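Local coordinates for protein exodeoxyribonuclease 10 (Escherichia coli, PDB 4FZX) that degrades single-stranded and double-stranded DNA from the 3' end as a DEDDh-family, magnesium-dependent exonuclease of DNA repair, at residues P32-V37 with R135-C140. Sequence-based numbering, arbitrary orientation.
Sequences PMSHLV and RALYDC. With NA (sodium ion), chain G.
L137 meets strand 28-36 at S34, M33 and P32. Its CB lies 4.1 Å from CB of S34, where the two backbones come nearest, their CA atoms 6.1 Å apart. CG of L137 is anti to the backbone N (chi1 -169°), and chi2 near 62° puts CD1 toward M33 and P32. This methyl sits 3.7 Å from the carbonyl O of M33, and CB of P32 is 4.2 Å from the same CD1. The contact here is van der Waals, and no hydrogen bond joins the two segments.

A second, smaller touch lies at the start of the helix. CD2 of L36 comes to 4.1 Å from NH2 of R135, meeting the guanidinium obliquely. The arginine NH2 forms a salt bridge with E18 of strand 16-25. E18 also accepts a hydrogen bond from A136 N, which ties the first turn of the helix to the sheet.

One turn on from R135, D139 binds a sodium ion through OD2 at 2.2 Å. D6, E8, a DNA phosphate and a water also bind this ion, which probably occupies a magnesium site, as expected at a DEDDh active site. OD1 of D139 is hydrogen-bonded to ND1 of H133 and to the backbone N of H134.

Strand 28-36 is an outermost strand of the mixed sheet within this chain and pairs with strand 16-25. The axes of 136-140 and 32-36 pass 8.7 Å apart and run roughly antiparallel, at 150°. A136 and C140 rest on A20 of strand 16-25, while V58 of helix 55-58 touches L36.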
loop_
_atom_site.group_PDB
_atom_site.type_symbol
_atom_site.label_atom_id
_atom_site.label_comp_id
_atom_site.label_asym_id
_atom_site.label_seq_id
_atom_site.Cartn_x
_atom_site.Cartn_y
_atom_site.Cartn_z
ATOM N N PRO C 32 -6.253 -7.128 -42.472
ATOM C CA PRO C 32 -6.191 -8.533 -42.041
ATOM C C PRO C 32 -5.155 -9.361 -42.813
ATOM O O PRO C 32 -5.015 -9.225 -44.020
ATOM C CB PRO C 32 -7.603 -9.055 -42.333
ATOM C CG PRO C 32 -8.104 -8.162 -43.449
ATOM C CD PRO C 32 -7.537 -6.803 -43.124
HETATM N N MSE C 33 -4.523 -10.287 -42.113
HETATM C CA MSE C 33 -3.484 -11.125 -42.681
HETATM C C MSE C 33 -3.501 -12.452 -41.906
HETATM O O MSE C 33 -3.601 -12.441 -40.692
HETATM C CB MSE C 33 -2.124 -10.429 -42.501
HETATM C CG MSE C 33 -0.963 -11.121 -43.174
HETATM SE SE MSE C 33 0.712 -10.088 -43.078
HETATM C CE MSE C 33 0.162 -8.453 -43.937
ATOM N N SER C 34 -3.443 -13.580 -42.608
ATOM C CA SER C 34 -3.274 -14.874 -41.951
ATOM C C SER C 34 -2.515 -15.841 -42.820
ATOM O O SER C 34 -2.605 -15.804 -44.053
ATOM C CB SER C 34 -4.626 -15.488 -41.566
ATOM O OG SER C 34 -5.455 -15.654 -42.707
ATOM N N HIS C 35 -1.769 -16.720 -42.175
ATOM C CA HIS C 35 -1.130 -17.806 -42.882
ATOM C C HIS C 35 -1.279 -19.057 -42.046
ATOM O O HIS C 35 -0.972 -19.042 -40.832
ATOM C CB HIS C 35 0.369 -17.534 -43.067
ATOM C CG HIS C 35 0.665 -16.346 -43.918
ATOM N ND1 HIS C 35 0.623 -15.054 -43.434
ATOM C CD2 HIS C 35 0.962 -16.247 -45.236
ATOM C CE1 HIS C 35 0.922 -14.215 -44.410
ATOM N NE2 HIS C 35 1.154 -14.915 -45.507
ATOM N N LEU C 36 -1.629 -20.159 -42.710
ATOM C CA LEU C 36 -1.336 -21.470 -42.169
ATOM C C LEU C 36 0.141 -21.767 -42.346
ATOM O O LEU C 36 0.734 -21.421 -43.371
ATOM C CB LEU C 36 -2.179 -22.541 -42.860
ATOM C CG LEU C 36 -3.639 -22.561 -42.426
ATOM C CD1 LEU C 36 -4.533 -23.121 -43.549
ATOM C CD2 LEU C 36 -3.776 -23.371 -41.137
ATOM N N VAL C 37 0.698 -22.509 -41.402
ATOM C CA VAL C 37 2.126 -22.645 -41.294
ATOM C C VAL C 37 2.491 -24.102 -41.025
ATOM O O VAL C 37 1.834 -24.776 -40.220
ATOM C CB VAL C 37 2.674 -21.791 -40.135
ATOM C CG1 VAL C 37 4.161 -22.099 -39.895
ATOM C CG2 VAL C 37 2.445 -20.321 -40.406
ATOM N N ARG C 135 -9.145 -20.150 -34.361
ATOM C CA ARG C 135 -8.405 -19.920 -35.590
ATOM C C ARG C 135 -7.823 -18.524 -35.532
ATOM O O ARG C 135 -8.483 -17.593 -35.087
ATOM C CB ARG C 135 -9.283 -20.119 -36.825
ATOM C CG ARG C 135 -9.757 -21.587 -37.032
ATOM C CD ARG C 135 -8.596 -22.548 -37.387
ATOM N NE ARG C 135 -7.884 -22.119 -38.593
ATOM C CZ ARG C 135 -8.263 -22.393 -39.840
ATOM N NH1 ARG C 135 -9.311 -23.180 -40.071
ATOM N NH2 ARG C 135 -7.564 -21.915 -40.859
ATOM N N ALA C 136 -6.558 -18.397 -35.918
ATOM C CA ALA C 136 -5.786 -17.217 -35.585
ATOM C C ALA C 136 -6.471 -15.905 -35.959
ATOM O O ALA C 136 -6.554 -15.010 -35.123
ATOM C CB ALA C 136 -4.390 -17.295 -36.195
ATOM N N LEU C 137 -6.953 -15.783 -37.205
ATOM C CA LEU C 137 -7.551 -14.521 -37.655
ATOM C C LEU C 137 -8.822 -14.205 -36.889
ATOM O O LEU C 137 -9.097 -13.050 -36.568
ATOM C CB LEU C 137 -7.832 -14.525 -39.169
ATOM C CG LEU C 137 -8.213 -13.153 -39.738
ATOM C CD1 LEU C 137 -7.065 -12.140 -39.552
ATOM C CD2 LEU C 137 -8.650 -13.211 -41.199
ATOM N N TYR C 138 -9.582 -15.242 -36.559
ATOM C CA TYR C 138 -10.788 -15.072 -35.765
ATOM C C TYR C 138 -10.453 -14.468 -34.403
ATOM O O TYR C 138 -11.029 -13.440 -34.007
ATOM C CB TYR C 138 -11.494 -16.417 -35.614
ATOM C CG TYR C 138 -12.863 -16.332 -35.007
ATOM C CD1 TYR C 138 -13.025 -16.086 -33.646
ATOM C CD2 TYR C 138 -14.002 -16.519 -35.787
ATOM C CE1 TYR C 138 -14.283 -16.024 -33.080
ATOM C CE2 TYR C 138 -15.273 -16.453 -35.225
ATOM C CZ TYR C 138 -15.402 -16.214 -33.871
ATOM O OH TYR C 138 -16.657 -16.122 -33.311
ATOM N N ASP C 139 -9.466 -15.049 -33.719
ATOM C CA ASP C 139 -9.083 -14.568 -32.401
ATOM C C ASP C 139 -8.448 -13.175 -32.433
ATOM O O ASP C 139 -8.515 -12.434 -31.441
ATOM C CB ASP C 139 -8.138 -15.544 -31.719
ATOM C CG ASP C 139 -8.840 -16.819 -31.236
ATOM O OD1 ASP C 139 -10.033 -17.029 -31.559
ATOM O OD2 ASP C 139 -8.172 -17.635 -30.559
ATOM N N CYS C 140 -7.813 -12.825 -33.553
ATOM C CA CYS C 140 -7.283 -11.471 -33.750
ATOM C C CYS C 140 -8.384 -10.434 -33.683
ATOM O O CYS C 140 -8.199 -9.370 -33.121
ATOM C CB CYS C 140 -6.540 -11.352 -35.096
ATOM S SG CYS C 140 -4.856 -12.005 -35.070
HETATM NA NA NA G . -6.023 -18.162 -30.352
HETATM O O HOH W 1 -6.770 -20.511 -29.525
#